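Local coordinates for calcium-binding EF hand family protein (PDB 6YIG) that binds calcium through an EF-hand in its N-terminal EH domain and probably acts as an adaptor in clathrin-linked endocytosis in plants, at residues D11-Y16 with N69-V74; A15-A20 with G26-A31; G35-S40 with Q65-S70. One frame throughout, in Å; residues are numbered along the deposited sequence.

Interaction 1 of 3, residues D11-Y16 with N69-V74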
# COMPACT_ATOMS: atom_id res chain seq x y z
N ASP A 11 -6.45 13.81 3.95
CA ASP A 11 -5.34 12.86 3.84
C ASP A 11 -5.90 11.51 3.42
O ASP A 11 -6.46 10.76 4.23
CB ASP A 11 -4.59 12.80 5.16
CG ASP A 11 -3.34 11.95 5.10
OD1 ASP A 11 -3.25 11.08 4.23
OD2 ASP A 11 -2.45 12.18 5.95
N GLN A 12 -5.73 11.18 2.14
CA GLN A 12 -6.30 9.96 1.60
C GLN A 12 -5.53 8.72 2.04
O GLN A 12 -6.13 7.65 2.17
CB GLN A 12 -6.33 10.04 0.07
CG GLN A 12 -7.01 8.86 -0.60
CD GLN A 12 -8.44 8.66 -0.13
OE1 GLN A 12 -8.76 7.67 0.54
NE2 GLN A 12 -9.32 9.59 -0.48
N PHE A 13 -4.22 8.84 2.26
CA PHE A 13 -3.47 7.71 2.81
C PHE A 13 -4.03 7.34 4.17
O PHE A 13 -4.31 6.17 4.45
CB PHE A 13 -1.97 8.03 2.91
CG PHE A 13 -1.27 8.08 1.59
CD1 PHE A 13 -0.74 6.93 1.02
CD2 PHE A 13 -1.11 9.27 0.91
CE1 PHE A 13 -0.08 6.98 -0.17
CE2 PHE A 13 -0.44 9.31 -0.30
CZ PHE A 13 0.06 8.16 -0.85
N GLU A 14 -4.21 8.34 5.04
CA GLU A 14 -4.76 8.06 6.36
C GLU A 14 -6.17 7.49 6.27
O GLU A 14 -6.54 6.59 7.02
CB GLU A 14 -4.74 9.33 7.21
CG GLU A 14 -5.33 9.09 8.60
CD GLU A 14 -5.18 10.28 9.52
OE1 GLU A 14 -5.12 11.43 9.03
OE2 GLU A 14 -5.13 10.06 10.75
N ALA A 15 -7.00 8.03 5.36
CA ALA A 15 -8.36 7.54 5.22
C ALA A 15 -8.36 6.07 4.82
O ALA A 15 -9.15 5.28 5.34
CB ALA A 15 -9.12 8.38 4.20
N TYR A 16 -7.47 5.69 3.90
CA TYR A 16 -7.38 4.30 3.51
C TYR A 16 -6.89 3.42 4.66
O TYR A 16 -7.36 2.31 4.84
CB TYR A 16 -6.44 4.14 2.31
CG TYR A 16 -7.01 4.46 0.95
CD1 TYR A 16 -8.34 4.21 0.64
CD2 TYR A 16 -6.21 4.98 -0.04
CE1 TYR A 16 -8.85 4.46 -0.64
CE2 TYR A 16 -6.70 5.26 -1.31
CZ TYR A 16 -8.03 4.99 -1.61
OH TYR A 16 -8.58 5.24 -2.85
N ASN A 69 3.38 2.81 2.21
CA ASN A 69 4.25 2.36 1.13
C ASN A 69 3.57 1.32 0.25
O ASN A 69 3.74 1.33 -0.97
CB ASN A 69 5.56 1.80 1.69
CG ASN A 69 6.51 2.90 2.15
OD1 ASN A 69 6.46 4.03 1.68
ND2 ASN A 69 7.38 2.55 3.06
N SER A 70 2.78 0.42 0.84
CA SER A 70 2.05 -0.53 -0.01
C SER A 70 1.05 0.19 -0.89
O SER A 70 0.81 -0.23 -2.03
CB SER A 70 1.36 -1.61 0.82
OG SER A 70 0.14 -1.17 1.42
N LEU A 71 0.44 1.27 -0.40
CA LEU A 71 -0.47 2.08 -1.21
C LEU A 71 0.28 2.74 -2.37
O LEU A 71 -0.23 2.80 -3.50
CB LEU A 71 -1.14 3.14 -0.33
CG LEU A 71 -2.19 2.62 0.66
CD1 LEU A 71 -2.57 3.77 1.62
CD2 LEU A 71 -3.41 2.03 -0.02
N ARG A 72 1.49 3.24 -2.11
CA ARG A 72 2.29 3.86 -3.16
C ARG A 72 2.65 2.84 -4.23
O ARG A 72 2.59 3.14 -5.42
CB ARG A 72 3.56 4.48 -2.58
CG ARG A 72 3.30 5.66 -1.68
CD ARG A 72 4.59 6.24 -1.08
NE ARG A 72 4.24 7.41 -0.26
CZ ARG A 72 4.14 7.39 1.07
NH1 ARG A 72 4.44 6.32 1.78
NH2 ARG A 72 3.75 8.48 1.69
N LEU A 73 3.05 1.64 -3.82
CA LEU A 73 3.36 0.61 -4.81
C LEU A 73 2.12 0.23 -5.60
O LEU A 73 2.23 -0.06 -6.80
CB LEU A 73 3.96 -0.58 -4.10
CG LEU A 73 5.35 -0.36 -3.53
CD1 LEU A 73 5.77 -1.54 -2.66
CD2 LEU A 73 6.38 -0.08 -4.62
N VAL A 74 0.95 0.19 -4.95
CA VAL A 74 -0.29 -0.06 -5.67
C VAL A 74 -0.55 1.01 -6.72
O VAL A 74 -0.92 0.70 -7.86
CB VAL A 74 -1.48 -0.22 -4.70
CG1 VAL A 74 -2.80 -0.13 -5.44
CG2 VAL A 74 -1.35 -1.51 -3.93
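Leu-71 and Phe-13 bury the most surface where the start of helix 12-20 lies against helix 64-78, and they illustrate how two helices running at a steep angle (109° between their local directions) can be joined by side chains alone. The two side chains slide past each other in opposite directions, bringing Phe-13 CD1 to 3.7 Å from Leu-71 CD1. That same methyl also meets Tyr-16 one turn further on, 3.9 Å from its CB, while Leu-71 CD2 lies near the Tyr-16 ring. Leu-71 thus fits between two aromatic residues of one helix face.

Arg-72 adds the polar component. Its chain, extended from CG to NE, crosses Phe-13 at about a right angle; CG sits 3.9 Å from Phe-13 CE1, and the guanidinium lies over one face of the ring, the two planes 26° apart. Arg-72 CZ is 4.8 Å from the ring centroid, an off-centre cation-pi contact. A weak bond from Arg-72 NH1 to Asn-69 OD1 and another from NE to Ala-97 O help to place the group. With no hydrogen bond crossing between the two segments, their cohesion rests on apolar contact, supplemented by the attraction of a cation to an aromatic face.

Interaction 2 of 3, residues A15-A20 with G26-A31. With CA (calcium ion), chain B.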
# COMPACT_ATOMS: atom_id res chain seq x y z
N ALA A 15 -7.00 8.03 5.36
CA ALA A 15 -8.36 7.54 5.22
C ALA A 15 -8.36 6.07 4.82
O ALA A 15 -9.15 5.28 5.34
CB ALA A 15 -9.12 8.38 4.20
N TYR A 16 -7.47 5.69 3.90
CA TYR A 16 -7.38 4.30 3.51
C TYR A 16 -6.89 3.42 4.66
O TYR A 16 -7.36 2.31 4.84
CB TYR A 16 -6.44 4.14 2.31
CG TYR A 16 -7.01 4.46 0.95
CD1 TYR A 16 -8.34 4.21 0.64
CD2 TYR A 16 -6.21 4.98 -0.04
CE1 TYR A 16 -8.85 4.46 -0.64
CE2 TYR A 16 -6.70 5.26 -1.31
CZ TYR A 16 -8.03 4.99 -1.61
OH TYR A 16 -8.58 5.24 -2.85
N PHE A 17 -5.91 3.90 5.43
CA PHE A 17 -5.41 3.15 6.59
C PHE A 17 -6.54 2.88 7.58
O PHE A 17 -6.70 1.76 8.07
CB PHE A 17 -4.26 3.97 7.22
CG PHE A 17 -3.54 3.30 8.37
CD1 PHE A 17 -2.92 2.08 8.23
CD2 PHE A 17 -3.38 3.99 9.56
CE1 PHE A 17 -2.23 1.51 9.26
CE2 PHE A 17 -2.68 3.42 10.61
CZ PHE A 17 -2.11 2.15 10.46
N LYS A 18 -7.35 3.91 7.86
CA LYS A 18 -8.47 3.74 8.79
C LYS A 18 -9.51 2.78 8.23
O LYS A 18 -10.07 1.97 8.97
CB LYS A 18 -9.09 5.11 9.09
CG LYS A 18 -8.26 6.00 10.01
CD LYS A 18 -8.88 7.40 10.12
N ARG A 19 -9.76 2.81 6.91
CA ARG A 19 -10.72 1.88 6.33
C ARG A 19 -10.19 0.44 6.36
O ARG A 19 -10.94 -0.51 6.56
CB ARG A 19 -11.09 2.25 4.90
CG ARG A 19 -12.27 1.38 4.33
CD ARG A 19 -13.62 1.71 4.99
NE ARG A 19 -14.68 0.75 4.65
N ALA A 20 -8.89 0.27 6.12
CA ALA A 20 -8.32 -1.06 6.07
C ALA A 20 -8.20 -1.70 7.44
O ALA A 20 -8.23 -2.93 7.56
CB ALA A 20 -6.93 -1.00 5.41
N GLY A 26 -4.39 -0.52 14.98
CA GLY A 26 -3.33 0.34 14.51
C GLY A 26 -2.34 -0.35 13.61
O GLY A 26 -1.29 0.23 13.32
N ARG A 27 -2.65 -1.56 13.18
CA ARG A 27 -1.82 -2.35 12.27
C ARG A 27 -2.70 -2.94 11.19
O ARG A 27 -3.87 -3.23 11.42
CB ARG A 27 -1.12 -3.50 13.00
CG ARG A 27 -0.36 -3.15 14.27
CD ARG A 27 0.15 -4.45 14.91
NE ARG A 27 -0.94 -5.29 15.40
CZ ARG A 27 -0.76 -6.41 16.09
NH1 ARG A 27 0.46 -6.82 16.37
NH2 ARG A 27 -1.81 -7.12 16.52
N ILE A 28 -2.13 -3.16 9.99
CA ILE A 28 -2.85 -3.86 8.93
C ILE A 28 -2.34 -5.29 8.89
O ILE A 28 -1.18 -5.56 8.55
CB ILE A 28 -2.69 -3.18 7.56
CG1 ILE A 28 -3.02 -1.69 7.62
CG2 ILE A 28 -3.56 -3.92 6.52
CD1 ILE A 28 -4.37 -1.37 8.23
N SER A 29 -3.21 -6.22 9.25
CA SER A 29 -2.90 -7.63 9.21
C SER A 29 -2.95 -8.16 7.78
O SER A 29 -3.47 -7.50 6.86
CB SER A 29 -3.88 -8.41 10.05
OG SER A 29 -5.15 -8.40 9.41
N GLY A 30 -2.39 -9.35 7.59
CA GLY A 30 -2.49 -9.99 6.28
C GLY A 30 -3.91 -10.08 5.76
O GLY A 30 -4.19 -9.77 4.61
N ALA A 31 -4.84 -10.53 6.62
CA ALA A 31 -6.23 -10.67 6.19
C ALA A 31 -6.84 -9.33 5.85
O ALA A 31 -7.65 -9.21 4.92
CB ALA A 31 -7.05 -11.35 7.29
CA CA B . -5.77 -4.22 12.27
O HOH W 1 -4.65 -6.23 12.82
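In the first EF-hand of this EH domain, a helix-loop-helix unit around calcium, the entering helix packs against the middle of the binding loop. Ile-28 dominates from the loop side. Its CG1 branch lies beside the backbone N (chi1 -51°), which carries CG1 and CD1 against the Phe-17 ring: CG1 comes within 3.7 Å of Phe-17 CE1, and the two side chains cross obliquely. CD1 also reaches Ala-20, 3.8 Å from its CB, so one isoleucine arm touches residues almost a turn apart on the helix. At the tip of the same ring, Gly-26 O lies near the ring plane, 3.5 Å from Phe-17 CZ.

Arg-27, between these two loop residues and with its CB directed away from the helix, turns its carbonyl to the metal, with O 2.3 Å from the calcium ion. A water at 2.4 Å from the ion and the side chains of Asp-21, Asp-23, Asp-25 and Glu-32 complete the site. Ile-28 pairs through its backbone with Leu-62 in the short antiparallel sheet joining the two loops, while Phe-67 of helix 64-78 packs on both Ile-28 and Ala-20.

Interaction 3 of 3, residues G35-S40 with Q65-S70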
# COMPACT_ATOMS: atom_id res chain seq x y z
N GLY A 35 -8.31 -8.22 2.11
CA GLY A 35 -9.66 -7.73 1.88
C GLY A 35 -9.65 -6.35 1.27
O GLY A 35 -10.44 -6.05 0.37
N PHE A 36 -8.77 -5.48 1.76
CA PHE A 36 -8.71 -4.10 1.29
C PHE A 36 -8.29 -4.05 -0.17
O PHE A 36 -8.92 -3.36 -0.99
CB PHE A 36 -7.75 -3.30 2.16
CG PHE A 36 -7.62 -1.86 1.74
CD1 PHE A 36 -8.59 -0.94 2.05
CD2 PHE A 36 -6.53 -1.44 1.02
CE1 PHE A 36 -8.46 0.39 1.65
CE2 PHE A 36 -6.42 -0.14 0.61
CZ PHE A 36 -7.37 0.77 0.95
N PHE A 37 -7.26 -4.79 -0.54
CA PHE A 37 -6.74 -4.70 -1.90
C PHE A 37 -7.53 -5.49 -2.90
O PHE A 37 -7.22 -5.42 -4.10
CB PHE A 37 -5.26 -5.09 -1.89
CG PHE A 37 -4.38 -4.02 -1.25
CD1 PHE A 37 -4.44 -2.71 -1.69
CD2 PHE A 37 -3.53 -4.33 -0.21
CE1 PHE A 37 -3.67 -1.71 -1.09
CE2 PHE A 37 -2.73 -3.34 0.38
CZ PHE A 37 -2.81 -2.04 -0.06
N GLN A 38 -8.57 -6.21 -2.48
CA GLN A 38 -9.51 -6.74 -3.46
C GLN A 38 -10.17 -5.61 -4.25
O GLN A 38 -10.69 -5.85 -5.34
CB GLN A 38 -10.54 -7.61 -2.77
CG GLN A 38 -9.98 -8.98 -2.43
CD GLN A 38 -11.05 -9.98 -2.07
OE1 GLN A 38 -11.55 -9.99 -0.94
NE2 GLN A 38 -11.43 -10.82 -3.04
N GLY A 39 -10.12 -4.38 -3.75
CA GLY A 39 -10.61 -3.24 -4.49
C GLY A 39 -9.60 -2.55 -5.38
O GLY A 39 -9.91 -1.50 -5.97
N SER A 40 -8.41 -3.13 -5.56
CA SER A 40 -7.34 -2.45 -6.27
C SER A 40 -7.28 -2.75 -7.76
O SER A 40 -6.60 -2.02 -8.49
CB SER A 40 -5.98 -2.84 -5.68
OG SER A 40 -5.68 -4.16 -6.03
N GLN A 65 3.51 3.48 8.17
CA GLN A 65 4.50 3.72 7.12
C GLN A 65 4.47 2.59 6.11
O GLN A 65 4.50 2.82 4.89
CB GLN A 65 5.89 3.85 7.75
CG GLN A 65 6.99 4.02 6.76
CD GLN A 65 8.36 3.76 7.37
OE1 GLN A 65 8.78 2.60 7.51
NE2 GLN A 65 9.05 4.83 7.74
N ASN A 66 4.46 1.34 6.60
CA ASN A 66 4.50 0.19 5.69
C ASN A 66 3.26 0.17 4.79
O ASN A 66 3.32 -0.20 3.61
CB ASN A 66 4.50 -1.15 6.46
CG ASN A 66 5.65 -1.35 7.43
OD1 ASN A 66 5.46 -2.06 8.43
ND2 ASN A 66 6.83 -0.82 7.13
N PHE A 67 2.10 0.45 5.38
CA PHE A 67 0.86 0.43 4.62
C PHE A 67 0.83 1.57 3.62
O PHE A 67 0.40 1.38 2.48
CB PHE A 67 -0.35 0.49 5.54
CG PHE A 67 -1.66 0.37 4.81
CD1 PHE A 67 -2.03 -0.82 4.22
CD2 PHE A 67 -2.50 1.45 4.69
CE1 PHE A 67 -3.24 -0.92 3.52
CE2 PHE A 67 -3.71 1.35 4.00
CZ PHE A 67 -4.07 0.17 3.44
N TYR A 68 1.27 2.76 4.02
CA TYR A 68 1.33 3.85 3.05
C TYR A 68 2.26 3.47 1.91
O TYR A 68 1.97 3.78 0.74
CB TYR A 68 1.78 5.15 3.69
CG TYR A 68 0.82 5.87 4.63
CD1 TYR A 68 -0.32 5.28 5.14
CD2 TYR A 68 1.13 7.15 5.03
CE1 TYR A 68 -1.12 5.95 6.03
CE2 TYR A 68 0.33 7.83 5.91
CZ TYR A 68 -0.81 7.23 6.40
OH TYR A 68 -1.59 7.96 7.29
N ASN A 69 3.38 2.81 2.21
CA ASN A 69 4.25 2.36 1.13
C ASN A 69 3.57 1.32 0.25
O ASN A 69 3.74 1.33 -0.97
CB ASN A 69 5.56 1.80 1.69
CG ASN A 69 6.51 2.90 2.15
OD1 ASN A 69 6.46 4.03 1.68
ND2 ASN A 69 7.38 2.55 3.06
N SER A 70 2.78 0.42 0.84
CA SER A 70 2.05 -0.53 -0.01
C SER A 70 1.05 0.19 -0.89
O SER A 70 0.81 -0.23 -2.03
CB SER A 70 1.36 -1.61 0.82
OG SER A 70 0.14 -1.17 1.42
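Phe-67 points the edge of its ring at the face of Phe-36, an offset edge-to-face pair with planes at 64° and centroids 5.5 Å apart. Its CG stands opposite the backbone N (chi1 -176°), which swings the ring across to the phenylalanines of helix 30-37. The leading atom is Phe-67 CZ, which lies over the Phe-36 ring, 3.7 Å from CE2. Phe-37 meets the Phe-67 ring differently: arriving from the opposite direction, it is oblique, its plane at 33° to that of Phe-67, with Phe-37 CZ 3.8 Å from Phe-67 CE1. The successive phenylalanines also touch each other, Phe-36 CD2 lying above the face of Phe-37 toward its rim.

This aromatic cluster is in the buried core of the EH domain, where the exiting helix of the first EF-hand meets helix 64-78; Tyr-16 and Ala-20 of helix 12-20 pack on Phe-36 as well. Replacing Phe-36 by an alanine would probably open a gap at the edge of Phe-67, leaving it only the oblique contact with Phe-37 among these rings, and take away the ring that Tyr-16 packs on.

In the conformer described here, Ser-70 OG lies at the edge of the Phe-37 ring, 3.4 Å from CZ, and donates to Phe-67 O within its own helix.

From the N terminus, helix 12-20 is the first element to be used twice: its opening turns enter interaction 1, and its later part enters interaction 2, which closes almost at once across the short calcium loop. The chain then passes through helix 30-37, whose end begins interaction 3; helix 44-54 and strand 61-62 follow before helix 64-78 completes it. Interaction 1 closes last, farther along that same helix, so its long loop spans both others, sharing residues 15-16 with interaction 2 and 69-70 with interaction 3. Interactions 2 and 3 are in series, yet they touch where Phe-17 CA meets Phe-67 CE2. Val-74 against Phe-37 likewise connects interactions 1 and 3, uniting the first EF-hand with helix 64-78 in a single core.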